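Long-range contacts in beta-lactamase (Burkholderia cenocepacia, PDB 5E2G), which probably hydrolyses beta-lactams to substituted beta-amino acids, as a member of the class C beta-lactamase family: residues V63-T68 / Q217-V222; A72-E77 / Q247-R252; L171-L176 / T185-P190. One frame throughout, in Å; residues are numbered along the deposited sequence. Where two conformers were deposited one is given.

Interaction 1: residues V63-T68 / Q217-V222; sequences VSKTLT and QPAYGV
Ser64 OG, Lys65 CG and Thr68 OG1 all stand anti to their own carbonyl carbon, beside the backbone N, and this shared choice brings three groups against residues 218-222. In Ser64 (chi1 -57°) it sets OG among the last peptides of 217-222, where Val222 N donates to OG over 3.0 Å along a fairly straight path (156°). Ser64 OG is also hydrogen-bonded to Gly61 O, so one buried hydroxyl joins Val222 to the residues just before Ser64. One turn on, Thr68 OG1 donates to Pro218 O at 2.9 Å, in the carbonyl plane and on a lone pair. The Lys65 chain, extended beyond CG, runs alongside Ala219, with CG 3.2 Å from Ala219 O. Apolar packing adds to the grip where Leu67 CD1 meets Val222 CG2 at 3.9 Å, the two side chains crossing at about a right angle. Lys65 NZ lies beyond the contact, with weak hydrogen bonds to Ser62 OG and Asn150 OD1; this is consistent with the SxxK motif of serine beta-lactamases, in which the lysine follows the nucleophilic serine by three residues. The contact is buried near the middle of the chain, where Phe168 and Met172 of helix 168-180, Ile153 of helix 150-164 and Phe232 of helix 226-235 pack around helix 64-77.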
ATOM      1  N   VAL A  63      -1.940  -1.479  -1.577  1.00 14.70           N
ATOM      2  CA  VAL A  63      -1.589  -0.307  -0.789  1.00 14.79           C
ATOM      3  C   VAL A  63      -1.926  -0.557   0.678  1.00 14.93           C
ATOM      4  O   VAL A  63      -1.337   0.064   1.568  1.00 14.71           O
ATOM      5  CB  VAL A  63      -2.289   0.953  -1.348  1.00 15.64           C
ATOM      6  CG1 VAL A  63      -1.901   2.182  -0.544  1.00 16.94           C
ATOM      7  CG2 VAL A  63      -1.933   1.157  -2.813  1.00 17.97           C
ATOM      8  N   SER A  64      -2.848  -1.489   0.952  1.00 17.28           N
ATOM      9  CA  SER A  64      -3.085  -1.945   2.320  1.00 17.38           C
ATOM     10  C   SER A  64      -1.780  -2.296   3.022  1.00 13.95           C
ATOM     11  O   SER A  64      -1.597  -1.990   4.200  1.00 15.09           O
ATOM     12  CB  SER A  64      -4.011  -3.165   2.316  1.00 18.10           C
ATOM     13  OG  SER A  64      -5.241  -2.905   1.669  1.00 16.54           O
ATOM     14  N   LYS A  65      -0.852  -2.922   2.301  1.00 14.59           N
ATOM     15  CA  LYS A  65       0.403  -3.366   2.894  1.00 17.03           C
ATOM     16  C   LYS A  65       1.255  -2.212   3.420  1.00 14.05           C
ATOM     17  O   LYS A  65       2.120  -2.440   4.270  1.00 13.05           O
ATOM     18  CB  LYS A  65       1.195  -4.170   1.869  1.00 20.43           C
ATOM     19  CG  LYS A  65       0.380  -5.207   1.118  1.00 27.06           C
ATOM     20  CD  LYS A  65       1.130  -5.700  -0.128  1.00 35.28           C
ATOM     21  CE  LYS A  65       0.394  -6.858  -0.821  1.00 39.51           C
ATOM     22  NZ  LYS A  65       1.167  -7.399  -1.977  1.00 38.02           N
ATOM     23  N   THR A  66       1.050  -0.983   2.939  1.00 13.32           N
ATOM     24  CA  THR A  66       1.794   0.127   3.522  1.00 14.41           C
ATOM     25  C   THR A  66       1.344   0.394   4.951  1.00 17.31           C
ATOM     26  O   THR A  66       2.160   0.791   5.788  1.00 17.68           O
ATOM     27  CB  THR A  66       1.666   1.401   2.675  1.00 11.37           C
ATOM     28  OG1 THR A  66       0.308   1.842   2.622  1.00 11.63           O
ATOM     29  CG2 THR A  66       2.180   1.159   1.260  1.00 18.03           C
ATOM     30  N   LEU A  67       0.061   0.158   5.256  1.00 15.18           N
ATOM     31  CA  LEU A  67      -0.421   0.364   6.618  1.00 15.36           C
ATOM     32  C   LEU A  67       0.014  -0.770   7.529  1.00 14.22           C
ATOM     33  O   LEU A  67       0.386  -0.538   8.683  1.00 14.73           O
ATOM     34  CB  LEU A  67      -1.943   0.510   6.617  1.00 15.79           C
ATOM     35  CG  LEU A  67      -2.394   1.796   5.918  1.00 19.47           C
ATOM     36  CD1 LEU A  67      -3.760   1.629   5.269  1.00 23.18           C
ATOM     37  CD2 LEU A  67      -2.395   2.952   6.903  1.00 18.78           C
ATOM     38  N   THR A  68      -0.018  -1.999   7.014  1.00 15.91           N
ATOM     39  CA  THR A  68       0.546  -3.130   7.739  1.00 17.66           C
ATOM     40  C   THR A  68       2.019  -2.898   8.066  1.00 16.37           C
ATOM     41  O   THR A  68       2.458  -3.138   9.195  1.00 15.35           O
ATOM     42  CB  THR A  68       0.372  -4.404   6.917  1.00 19.99           C
ATOM     43  OG1 THR A  68      -1.018  -4.594   6.626  1.00 22.46           O
ATOM     44  CG2 THR A  68       0.884  -5.601   7.686  1.00 22.36           C
ATOM     45  N   GLN A 217      -6.768  -9.646   5.274  1.00 24.84           N
ATOM     46  CA  GLN A 217      -6.715  -8.345   5.934  1.00 25.00           C
ATOM     47  C   GLN A 217      -5.346  -7.692   5.810  1.00 25.78           C
ATOM     48  O   GLN A 217      -5.284  -6.509   5.430  1.00 25.54           O
ATOM     49  CB  GLN A 217      -7.127  -8.492   7.399  1.00 28.75           C
ATOM     50  CG  GLN A 217      -7.922  -9.742   7.683  1.00 34.85           C
ATOM     51  CD  GLN A 217      -8.250  -9.890   9.146  1.00 39.61           C
ATOM     52  OE1 GLN A 217      -7.434 -10.374   9.931  1.00 40.84           O
ATOM     53  NE2 GLN A 217      -9.450  -9.466   9.528  1.00 44.18           N
ATOM     54  N   PRO A 218      -4.226  -8.372   6.098  1.00 25.70           N
ATOM     55  CA  PRO A 218      -2.939  -7.667   6.053  1.00 26.99           C
ATOM     56  C   PRO A 218      -2.485  -7.324   4.650  1.00 28.86           C
ATOM     57  O   PRO A 218      -1.732  -6.360   4.484  1.00 34.80           O
ATOM     58  CB  PRO A 218      -1.966  -8.654   6.726  1.00 27.25           C
ATOM     59  CG  PRO A 218      -2.807  -9.715   7.337  1.00 26.82           C
ATOM     60  CD  PRO A 218      -4.037  -9.780   6.499  1.00 24.00           C
ATOM     61  N   ALA A 219      -2.923  -8.068   3.637  1.00 23.36           N
ATOM     62  CA  ALA A 219      -2.380  -7.899   2.297  1.00 24.37           C
ATOM     63  C   ALA A 219      -3.202  -6.950   1.435  1.00 27.55           C
ATOM     64  O   ALA A 219      -2.635  -6.223   0.614  1.00 26.36           O
ATOM     65  CB  ALA A 219      -2.265  -9.262   1.607  1.00 25.90           C
ATOM     66  N   TYR A 220      -4.525  -6.936   1.598  1.00 28.00           N
ATOM     67  CA  TYR A 220      -5.347  -6.112   0.708  1.00 27.09           C
ATOM     68  C   TYR A 220      -6.698  -5.762   1.317  1.00 24.60           C
ATOM     69  O   TYR A 220      -7.628  -5.466   0.562  1.00 29.34           O
ATOM     70  CB  TYR A 220      -5.559  -6.832  -0.626  1.00 32.06           C
ATOM     71  CG  TYR A 220      -6.066  -8.259  -0.491  1.00 41.20           C
ATOM     72  CD1 TYR A 220      -5.176  -9.327  -0.413  1.00 41.87           C
ATOM     73  CD2 TYR A 220      -7.437  -8.541  -0.451  1.00 47.16           C
ATOM     74  CE1 TYR A 220      -5.626 -10.636  -0.294  1.00 45.41           C
ATOM     75  CE2 TYR A 220      -7.899  -9.855  -0.337  1.00 49.40           C
ATOM     76  CZ  TYR A 220      -6.983 -10.897  -0.259  1.00 48.54           C
ATOM     77  OH  TYR A 220      -7.411 -12.202  -0.143  1.00 50.28           O
ATOM     78  N   GLY A 221      -6.843  -5.789   2.637  1.00 22.30           N
ATOM     79  CA  GLY A 221      -8.139  -5.669   3.265  1.00 21.71           C
ATOM     80  C   GLY A 221      -8.650  -4.267   3.481  1.00 21.13           C
ATOM     81  O   GLY A 221      -9.758  -4.119   4.001  1.00 20.10           O
ATOM     82  N   VAL A 222      -7.904  -3.234   3.091  1.00 18.37           N
ATOM     83  CA  VAL A 222      -8.280  -1.866   3.431  1.00 17.33           C
ATOM     84  C   VAL A 222      -9.277  -1.323   2.415  1.00 17.05           C
ATOM     85  O   VAL A 222      -9.051  -1.370   1.198  1.00 17.81           O
ATOM     86  CB  VAL A 222      -7.047  -0.952   3.531  1.00 17.93           C
ATOM     87  CG1 VAL A 222      -7.496   0.461   3.816  1.00 16.48           C
ATOM     88  CG2 VAL A 222      -6.108  -1.427   4.624  1.00 16.67           C
TER

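Interaction 2: residues A72-E77 / Q247-R252; sequences ASDAQE and QRAIER
Ser73 and Ala249 form the centre of a helix-helix packing in which the last turns of helix 64-77 cross helix 244-252 at 123° between their N-to-C directions, with the axes of the two short segments 8.2 Å apart. So close an approach depends on small residues. Ala249 CB rests on the backbone of the opposite helix, 3.5 Å from Asp74 CA, and Ser73 OG, anti to its own backbone N (chi1 -172°), donates to Ala249 O at 2.6 Å. This short bond lies in the carbonyl plane on a lone pair of the oxygen.

Around this centre, Glu77 joins the two helices by charge. Its CG, beside the backbone N, lies 3.8 Å from Ala249 CA; the bend at chi2 then turns the carboxylate between Arg248 and Arg252, forming a salt-bridge network. The two arginines are engaged differently. Arg252, extended from CG to NE, has a long salt bridge to Glu77 OE1, which stands well out of the guanidinium plane, so that attraction of charge acts there without a directed N-H. The Arg248 side is the more directional: Glu77 OE2 lies in plane at the guanidinium edge, where Arg248 NE gives it a weak hydrogen bond of 3.5 Å, with the carboxylate and guanidinium planes 63° apart.

Further out, Asp74 turns its carboxylate away to two other arginines and so links this crossing to helix 168-180: its OD2 forms salt bridges with both Arg245 NH2 and Arg175 NH2.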
ATOM      1  N   ALA A  72       3.891  -2.786  11.789  1.00 15.66           N
ATOM      2  CA  ALA A  72       5.062  -3.581  12.139  1.00 14.16           C
ATOM      3  C   ALA A  72       6.214  -2.686  12.552  1.00 15.15           C
ATOM      4  O   ALA A  72       6.961  -3.007  13.481  1.00 17.88           O
ATOM      5  CB  ALA A  72       5.469  -4.470  10.967  1.00 13.58           C
ATOM      6  N   SER A  73       6.366  -1.556  11.865  1.00 14.40           N
ATOM      7  CA  SER A  73       7.377  -0.573  12.223  1.00 13.77           C
ATOM      8  C   SER A  73       7.110  -0.004  13.610  1.00 17.57           C
ATOM      9  O   SER A  73       8.043   0.228  14.389  1.00 18.82           O
ATOM     10  CB  SER A  73       7.397   0.527  11.160  1.00 11.87           C
ATOM     11  OG  SER A  73       8.469   1.420  11.342  1.00 15.35           O
ATOM     12  N   ASP A  74       5.840   0.195  13.953  1.00 17.39           N
ATOM     13  CA  ASP A  74       5.526   0.693  15.286  1.00 20.05           C
ATOM     14  C   ASP A  74       5.859  -0.335  16.363  1.00 23.62           C
ATOM     15  O   ASP A  74       6.454   0.007  17.391  1.00 27.38           O
ATOM     16  CB  ASP A  74       4.065   1.095  15.374  1.00 18.76           C
ATOM     17  CG  ASP A  74       3.760   1.765  16.675  1.00 19.92           C
ATOM     18  OD1 ASP A  74       4.086   2.969  16.799  1.00 20.94           O
ATOM     19  OD2 ASP A  74       3.192   1.099  17.570  1.00 21.81           O
ATOM     20  N   ALA A  75       5.456  -1.593  16.161  1.00 21.09           N
ATOM     21  CA  ALA A  75       5.866  -2.658  17.071  1.00 19.23           C
ATOM     22  C   ALA A  75       7.378  -2.678  17.253  1.00 20.99           C
ATOM     23  O   ALA A  75       7.875  -2.791  18.378  1.00 21.48           O
ATOM     24  CB  ALA A  75       5.372  -4.008  16.550  1.00 16.84           C
ATOM     25  N   GLN A  76       8.128  -2.558  16.156  1.00 21.40           N
ATOM     26  CA  GLN A  76       9.580  -2.523  16.259  1.00 17.83           C
ATOM     27  C   GLN A  76      10.025  -1.355  17.124  1.00 20.71           C
ATOM     28  O   GLN A  76      10.919  -1.502  17.966  1.00 19.55           O
ATOM     29  CB  GLN A  76      10.195  -2.444  14.859  1.00 17.96           C
ATOM     30  CG  GLN A  76      11.664  -2.819  14.781  1.00 28.07           C
ATOM     31  CD  GLN A  76      12.575  -1.663  15.125  1.00 43.68           C
ATOM     32  OE1 GLN A  76      12.218  -0.502  14.924  1.00 53.74           O
ATOM     33  NE2 GLN A  76      13.757  -1.968  15.656  1.00 44.79           N
ATOM     34  N   GLU A  77       9.379  -0.193  16.952  1.00 21.10           N
ATOM     35  CA  GLU A  77       9.752   0.997  17.713  1.00 25.27           C
ATOM     36  C   GLU A  77       9.490   0.816  19.197  1.00 26.43           C
ATOM     37  O   GLU A  77      10.193   1.398  20.031  1.00 30.79           O
ATOM     38  CB  GLU A  77       8.994   2.226  17.204  1.00 29.58           C
ATOM     39  CG  GLU A  77       9.578   2.878  15.954  1.00 34.39           C
ATOM     40  CD  GLU A  77      11.045   3.261  16.105  1.00 37.08           C
ATOM     41  OE1 GLU A  77      11.881   2.656  15.403  1.00 38.41           O
ATOM     42  OE2 GLU A  77      11.361   4.150  16.933  1.00 36.30           O
ATOM     43  N   GLN A 247       5.299   8.533  14.641  1.00 19.15           N
ATOM     44  CA  GLN A 247       5.970   9.344  13.631  1.00 17.45           C
ATOM     45  C   GLN A 247       7.304   8.731  13.236  1.00 17.01           C
ATOM     46  O   GLN A 247       7.609   8.609  12.045  1.00 16.17           O
ATOM     47  CB  GLN A 247       6.182  10.767  14.127  1.00 18.53           C
ATOM     48  CG  GLN A 247       6.744  11.672  13.043  1.00 16.27           C
ATOM     49  CD  GLN A 247       5.739  11.948  11.934  1.00 20.02           C
ATOM     50  OE1 GLN A 247       4.924  12.868  12.039  1.00 26.58           O
ATOM     51  NE2 GLN A 247       5.784  11.150  10.872  1.00 21.07           N
ATOM     52  N   ARG A 248       8.120   8.353  14.230  1.00 17.40           N
ATOM     53  CA  ARG A 248       9.349   7.615  13.942  1.00 18.30           C
ATOM     54  C   ARG A 248       9.050   6.328  13.185  1.00 18.13           C
ATOM     55  O   ARG A 248       9.723   6.010  12.195  1.00 17.14           O
ATOM     56  CB  ARG A 248      10.099   7.299  15.234  1.00 21.62           C
ATOM     57  CG  ARG A 248      10.520   8.532  16.018  1.00 33.31           C
ATOM     58  CD  ARG A 248      11.498   8.199  17.144  1.00 42.43           C
ATOM     59  NE  ARG A 248      10.908   7.360  18.191  1.00 47.57           N
ATOM     60  CZ  ARG A 248      10.369   7.826  19.317  1.00 47.73           C
ATOM     61  NH1 ARG A 248      10.342   9.132  19.550  1.00 45.76           N
ATOM     62  NH2 ARG A 248       9.856   6.983  20.210  1.00 48.58           N
ATOM     63  N   ALA A 249       8.031   5.583  13.631  1.00 17.64           N
ATOM     64  CA  ALA A 249       7.664   4.342  12.961  1.00 17.03           C
ATOM     65  C   ALA A 249       7.345   4.586  11.496  1.00 17.90           C
ATOM     66  O   ALA A 249       7.782   3.827  10.624  1.00 19.53           O
ATOM     67  CB  ALA A 249       6.471   3.695  13.659  1.00 15.68           C
ATOM     68  N   ILE A 250       6.601   5.653  11.206  1.00 17.58           N
ATOM     69  CA  ILE A 250       6.216   5.944   9.829  1.00 14.73           C
ATOM     70  C   ILE A 250       7.441   6.268   8.988  1.00 13.95           C
ATOM     71  O   ILE A 250       7.597   5.766   7.868  1.00 16.81           O
ATOM     72  CB  ILE A 250       5.189   7.087   9.788  1.00 14.60           C
ATOM     73  CG1 ILE A 250       3.829   6.598  10.277  1.00 14.31           C
ATOM     74  CG2 ILE A 250       5.070   7.640   8.380  1.00 17.04           C
ATOM     75  CD1 ILE A 250       2.831   7.713  10.477  1.00 14.88           C
ATOM     76  N   GLU A 251       8.330   7.115   9.508  1.00 15.06           N
ATOM     77  CA  GLU A 251       9.500   7.486   8.717  1.00 19.48           C
ATOM     78  C   GLU A 251      10.377   6.270   8.437  1.00 16.96           C
ATOM     79  O   GLU A 251      10.917   6.126   7.335  1.00 17.31           O
ATOM     80  CB  GLU A 251      10.305   8.584   9.413  1.00 20.61           C
ATOM     81  CG  GLU A 251      11.321   9.220   8.474  1.00 27.48           C
ATOM     82  CD  GLU A 251      12.152  10.324   9.112  1.00 37.76           C
ATOM     83  OE1 GLU A 251      12.080  10.496  10.349  1.00 46.61           O
ATOM     84  OE2 GLU A 251      12.881  11.022   8.372  1.00 36.00           O
ATOM     85  N   ARG A 252      10.483   5.358   9.405  1.00 13.94           N
ATOM     86  CA  ARG A 252      11.348   4.197   9.262  1.00 12.75           C
ATOM     87  C   ARG A 252      10.860   3.216   8.202  1.00 15.71           C
ATOM     88  O   ARG A 252      11.662   2.417   7.713  1.00 15.88           O
ATOM     89  CB  ARG A 252      11.485   3.507  10.612  1.00 20.18           C
ATOM     90  CG  ARG A 252      12.864   2.979  10.888  1.00 29.30           C
ATOM     91  CD  ARG A 252      13.066   2.745  12.370  1.00 33.89           C
ATOM     92  NE  ARG A 252      14.069   1.720  12.607  1.00 36.41           N
ATOM     93  CZ  ARG A 252      15.356   1.972  12.810  1.00 49.40           C
ATOM     94  NH1 ARG A 252      16.196   0.965  13.011  1.00 58.81           N
ATOM     95  NH2 ARG A 252      15.806   3.224  12.811  1.00 49.58           N
TER

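Interaction 3: residues L171-L176 / T185-P190; sequences LMEQRL and TYINVP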
ATOM      1  N   LEU A 171      -6.001  -4.157  15.844  1.00 17.04           N
ATOM      2  CA  LEU A 171      -4.828  -3.288  15.848  1.00 17.75           C
ATOM      3  C   LEU A 171      -4.926  -2.208  14.782  1.00 16.41           C
ATOM      4  O   LEU A 171      -4.444  -1.093  14.978  1.00 16.52           O
ATOM      5  CB  LEU A 171      -3.566  -4.114  15.631  1.00 17.20           C
ATOM      6  CG  LEU A 171      -3.033  -4.941  16.800  1.00 16.83           C
ATOM      7  CD1 LEU A 171      -2.009  -5.951  16.318  1.00 14.43           C
ATOM      8  CD2 LEU A 171      -2.442  -4.021  17.853  1.00 14.95           C
HETATM    9  N   MSE A 172      -5.540  -2.515  13.651  1.00 20.64           N
HETATM   10  CA  MSE A 172      -5.647  -1.544  12.580  1.00 21.02           C
HETATM   11  C   MSE A 172      -6.718  -0.490  12.887  1.00 18.55           C
HETATM   12  O   MSE A 172      -6.485   0.706  12.731  1.00 19.25           O
HETATM   13  CB  MSE A 172      -5.951  -2.259  11.270  1.00 14.73           C
HETATM   14  CG  MSE A 172      -4.875  -3.241  10.860  1.00 18.23           C
HETATM   15 SE   MSE A 172      -3.195  -2.414  10.279  0.89 25.10          SE
HETATM   16  CE  MSE A 172      -3.641  -2.170   8.401  1.00 20.01           C
ATOM     17  N   GLU A 173      -7.887  -0.938  13.341  1.00 15.91           N
ATOM     18  CA  GLU A 173      -9.019  -0.035  13.514  1.00 16.55           C
ATOM     19  C   GLU A 173      -9.034   0.681  14.864  1.00 19.93           C
ATOM     20  O   GLU A 173      -9.552   1.800  14.952  1.00 20.14           O
ATOM     21  CB  GLU A 173     -10.322  -0.818  13.298  1.00 17.29           C
ATOM     22  CG  GLU A 173     -10.349  -1.516  11.923  1.00 18.62           C
ATOM     23  CD  GLU A 173     -11.682  -2.166  11.566  1.00 22.10           C
ATOM     24  OE1 GLU A 173     -12.466  -2.515  12.477  1.00 22.69           O
ATOM     25  OE2 GLU A 173     -11.947  -2.326  10.358  1.00 21.90           O
ATOM     26  N   GLN A 174      -8.472   0.089  15.914  0.57 18.87           N
ATOM     27  CA  GLN A 174      -8.481   0.718  17.227  0.57 18.90           C
ATOM     28  C   GLN A 174      -7.145   1.342  17.601  0.57 20.35           C
ATOM     29  O   GLN A 174      -7.054   1.991  18.648  0.57 21.89           O
ATOM     30  CB  GLN A 174      -8.887  -0.295  18.308  0.57 18.99           C
ATOM     31  CG  GLN A 174     -10.163  -1.061  18.009  0.57 21.11           C
ATOM     32  CD  GLN A 174     -11.361  -0.153  17.792  0.57 22.86           C
ATOM     33  OE1 GLN A 174     -11.472   0.913  18.402  0.57 22.95           O
ATOM     34  NE2 GLN A 174     -12.264  -0.571  16.912  0.57 23.42           N
ATOM     35  N   ARG A 175      -6.110   1.153  16.783  1.00 19.76           N
ATOM     36  CA  ARG A 175      -4.780   1.653  17.096  1.00 16.36           C
ATOM     37  C   ARG A 175      -4.264   2.509  15.954  1.00 14.96           C
ATOM     38  O   ARG A 175      -4.171   3.728  16.091  1.00 17.37           O
ATOM     39  CB  ARG A 175      -3.828   0.489  17.361  1.00 21.15           C
ATOM     40  CG  ARG A 175      -2.634   0.795  18.239  1.00 29.90           C
ATOM     41  CD  ARG A 175      -1.606  -0.379  18.307  1.00 33.61           C
ATOM     42  NE  ARG A 175      -0.246   0.044  18.656  1.00 31.09           N
ATOM     43  CZ  ARG A 175       0.142   0.449  19.862  1.00 30.67           C
ATOM     44  NH1 ARG A 175      -0.728   0.507  20.863  1.00 27.63           N
ATOM     45  NH2 ARG A 175       1.404   0.812  20.063  1.00 30.39           N
ATOM     46  N   LEU A 176      -3.938   1.892  14.816  1.00 15.90           N
ATOM     47  CA  LEU A 176      -3.238   2.618  13.758  1.00 14.10           C
ATOM     48  C   LEU A 176      -4.109   3.713  13.150  1.00 17.53           C
ATOM     49  O   LEU A 176      -3.715   4.884  13.125  1.00 17.04           O
ATOM     50  CB  LEU A 176      -2.759   1.651  12.673  1.00 19.16           C
ATOM     51  CG  LEU A 176      -1.987   2.329  11.535  1.00 19.64           C
ATOM     52  CD1 LEU A 176      -0.709   2.948  12.061  1.00 21.31           C
ATOM     53  CD2 LEU A 176      -1.680   1.391  10.381  1.00 19.07           C
ATOM     54  N   THR A 185     -11.756   4.504   7.412  1.00 19.74           N
ATOM     55  CA  THR A 185     -10.829   3.488   6.944  1.00 18.96           C
ATOM     56  C   THR A 185     -11.124   2.205   7.704  1.00 18.20           C
ATOM     57  O   THR A 185     -11.220   2.226   8.934  1.00 18.00           O
ATOM     58  CB  THR A 185      -9.375   3.928   7.164  1.00 16.64           C
ATOM     59  OG1 THR A 185      -9.140   5.162   6.481  1.00 18.34           O
ATOM     60  CG2 THR A 185      -8.413   2.884   6.641  1.00 15.40           C
ATOM     61  N   TYR A 186     -11.281   1.098   6.980  1.00 18.53           N
ATOM     62  CA  TYR A 186     -11.747  -0.143   7.585  1.00 19.54           C
ATOM     63  C   TYR A 186     -11.002  -1.345   7.035  1.00 17.29           C
ATOM     64  O   TYR A 186     -10.671  -1.396   5.849  1.00 18.49           O
ATOM     65  CB  TYR A 186     -13.251  -0.346   7.349  1.00 22.21           C
ATOM     66  CG  TYR A 186     -14.061   0.880   7.677  1.00 23.89           C
ATOM     67  CD1 TYR A 186     -14.304   1.239   9.000  1.00 27.47           C
ATOM     68  CD2 TYR A 186     -14.563   1.691   6.670  1.00 22.95           C
ATOM     69  CE1 TYR A 186     -15.036   2.367   9.311  1.00 27.89           C
ATOM     70  CE2 TYR A 186     -15.301   2.818   6.970  1.00 24.45           C
ATOM     71  CZ  TYR A 186     -15.531   3.154   8.292  1.00 25.59           C
ATOM     72  OH  TYR A 186     -16.258   4.281   8.592  1.00 26.95           O
ATOM     73  N   ILE A 187     -10.747  -2.315   7.909  1.00 16.93           N
ATOM     74  CA  ILE A 187     -10.530  -3.681   7.452  1.00 17.01           C
ATOM     75  C   ILE A 187     -11.869  -4.372   7.247  1.00 22.52           C
ATOM     76  O   ILE A 187     -12.116  -5.006   6.215  1.00 22.97           O
ATOM     77  CB  ILE A 187      -9.646  -4.448   8.454  1.00 19.82           C
ATOM     78  CG1 ILE A 187      -8.260  -3.809   8.557  1.00 23.43           C
ATOM     79  CG2 ILE A 187      -9.536  -5.910   8.068  1.00 19.05           C
ATOM     80  CD1 ILE A 187      -7.498  -3.791   7.255  1.00 25.44           C
ATOM     81  N   ASN A 188     -12.756  -4.242   8.231  1.00 23.91           N
ATOM     82  CA  ASN A 188     -14.130  -4.731   8.169  1.00 22.72           C
ATOM     83  C   ASN A 188     -15.048  -3.517   8.095  1.00 21.88           C
ATOM     84  O   ASN A 188     -15.117  -2.731   9.043  1.00 20.33           O
ATOM     85  CB  ASN A 188     -14.447  -5.594   9.385  1.00 20.26           C
ATOM     86  CG  ASN A 188     -13.522  -6.777   9.505  1.00 25.79           C
ATOM     87  OD1 ASN A 188     -12.783  -6.911  10.483  1.00 28.31           O
ATOM     88  ND2 ASN A 188     -13.540  -7.643   8.498  1.00 24.58           N
ATOM     89  N   VAL A 189     -15.733  -3.358   6.973  1.00 20.70           N
ATOM     90  CA  VAL A 189     -16.605  -2.192   6.798  1.00 21.21           C
ATOM     91  C   VAL A 189     -17.866  -2.377   7.637  1.00 23.44           C
ATOM     92  O   VAL A 189     -18.535  -3.419   7.518  1.00 22.80           O
ATOM     93  CB  VAL A 189     -16.947  -1.997   5.323  1.00 21.00           C
ATOM     94  CG1 VAL A 189     -17.892  -0.813   5.151  1.00 26.10           C
ATOM     95  CG2 VAL A 189     -15.676  -1.787   4.503  1.00 21.83           C
ATOM     96  N   PRO A 190     -18.232  -1.409   8.477  1.00 27.07           N
ATOM     97  CA  PRO A 190     -19.383  -1.580   9.369  1.00 23.51           C
ATOM     98  C   PRO A 190     -20.702  -1.431   8.630  1.00 24.58           C
ATOM     99  O   PRO A 190     -20.773  -0.881   7.533  1.00 24.56           O
ATOM    100  CB  PRO A 190     -19.211  -0.455  10.394  1.00 23.45           C
ATOM    101  CG  PRO A 190     -17.855   0.112  10.165  1.00 27.90           C
ATOM    102  CD  PRO A 190     -17.534  -0.143   8.736  1.00 27.48           C
TER
HETATM  103  O   HOH W   1     -13.006  -5.536  13.075  1.00 22.12           O
HETATM  104  O   HOH W   2     -14.923  -2.901  11.518  1.00 29.35           O
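Helix 168-180 is joined here to the loop that follows it, through a carboxylate that accepts two consecutive backbone N-H groups. Glu173 sits on a wider pi-type turn of the helix; its CG is anti to the carbonyl carbon (chi1 -56°), and from there the chain runs extended (chi2 -173°) to set the acid tip against 185-190. One oxygen does the gripping. Glu173 OE2 receives Ile187 N at 2.7 Å on its anti lone pair, in a rather bent bond (133°), and Asn188 N at 3.0 Å from above the carboxylate plane, in a straighter one. The other oxygen works through solvent: water 1 donates to Glu173 OE1 and to Asn188 OD1, while water 2 donates to Glu173 OE1 at 2.7 Å and to Asn188 O. Beside this polar cluster, the selenomethionine at Met172 presents CB to Ile187 CG1 at 3.9 Å, the two side chains crossing obliquely on the buried flank. Within the loop, Pro190 CD stands 3.5 Å above the centre of the Tyr186 ring. Arg223 ties the loop from beyond, pairing through its backbone with Tyr186 and through NH2 with Ile187 O. Two peptide N-H groups and two waters, all donating to one carboxylate, would favour its charged form, and the shared oxygen holds the Ile187 and Asn188 peptides of the loop without any basic partner within the two segments.

How the interactions relate
Helix 64-77 connects the first two interactions: interaction 1 uses its beginning and interaction 2 its end, with centres about 16 Å apart. Their segments alternate along the chain, whereas interaction 3 is local and nested inside both loops. Its centre is about 11 Å from that of interaction 1, which it touches by packing, Leu67 CB against Met172 CE and Val222 CG2 against Ile187 CD1. From the centre of interaction 2 it is about 18 Å away, yet the Asp74 carboxylate still reaches helix 168-180. Helix 64-77 is thus held at both ends by segments distant in sequence and along its flank by helix 168-180, within the helical part of the beta-lactamase fold.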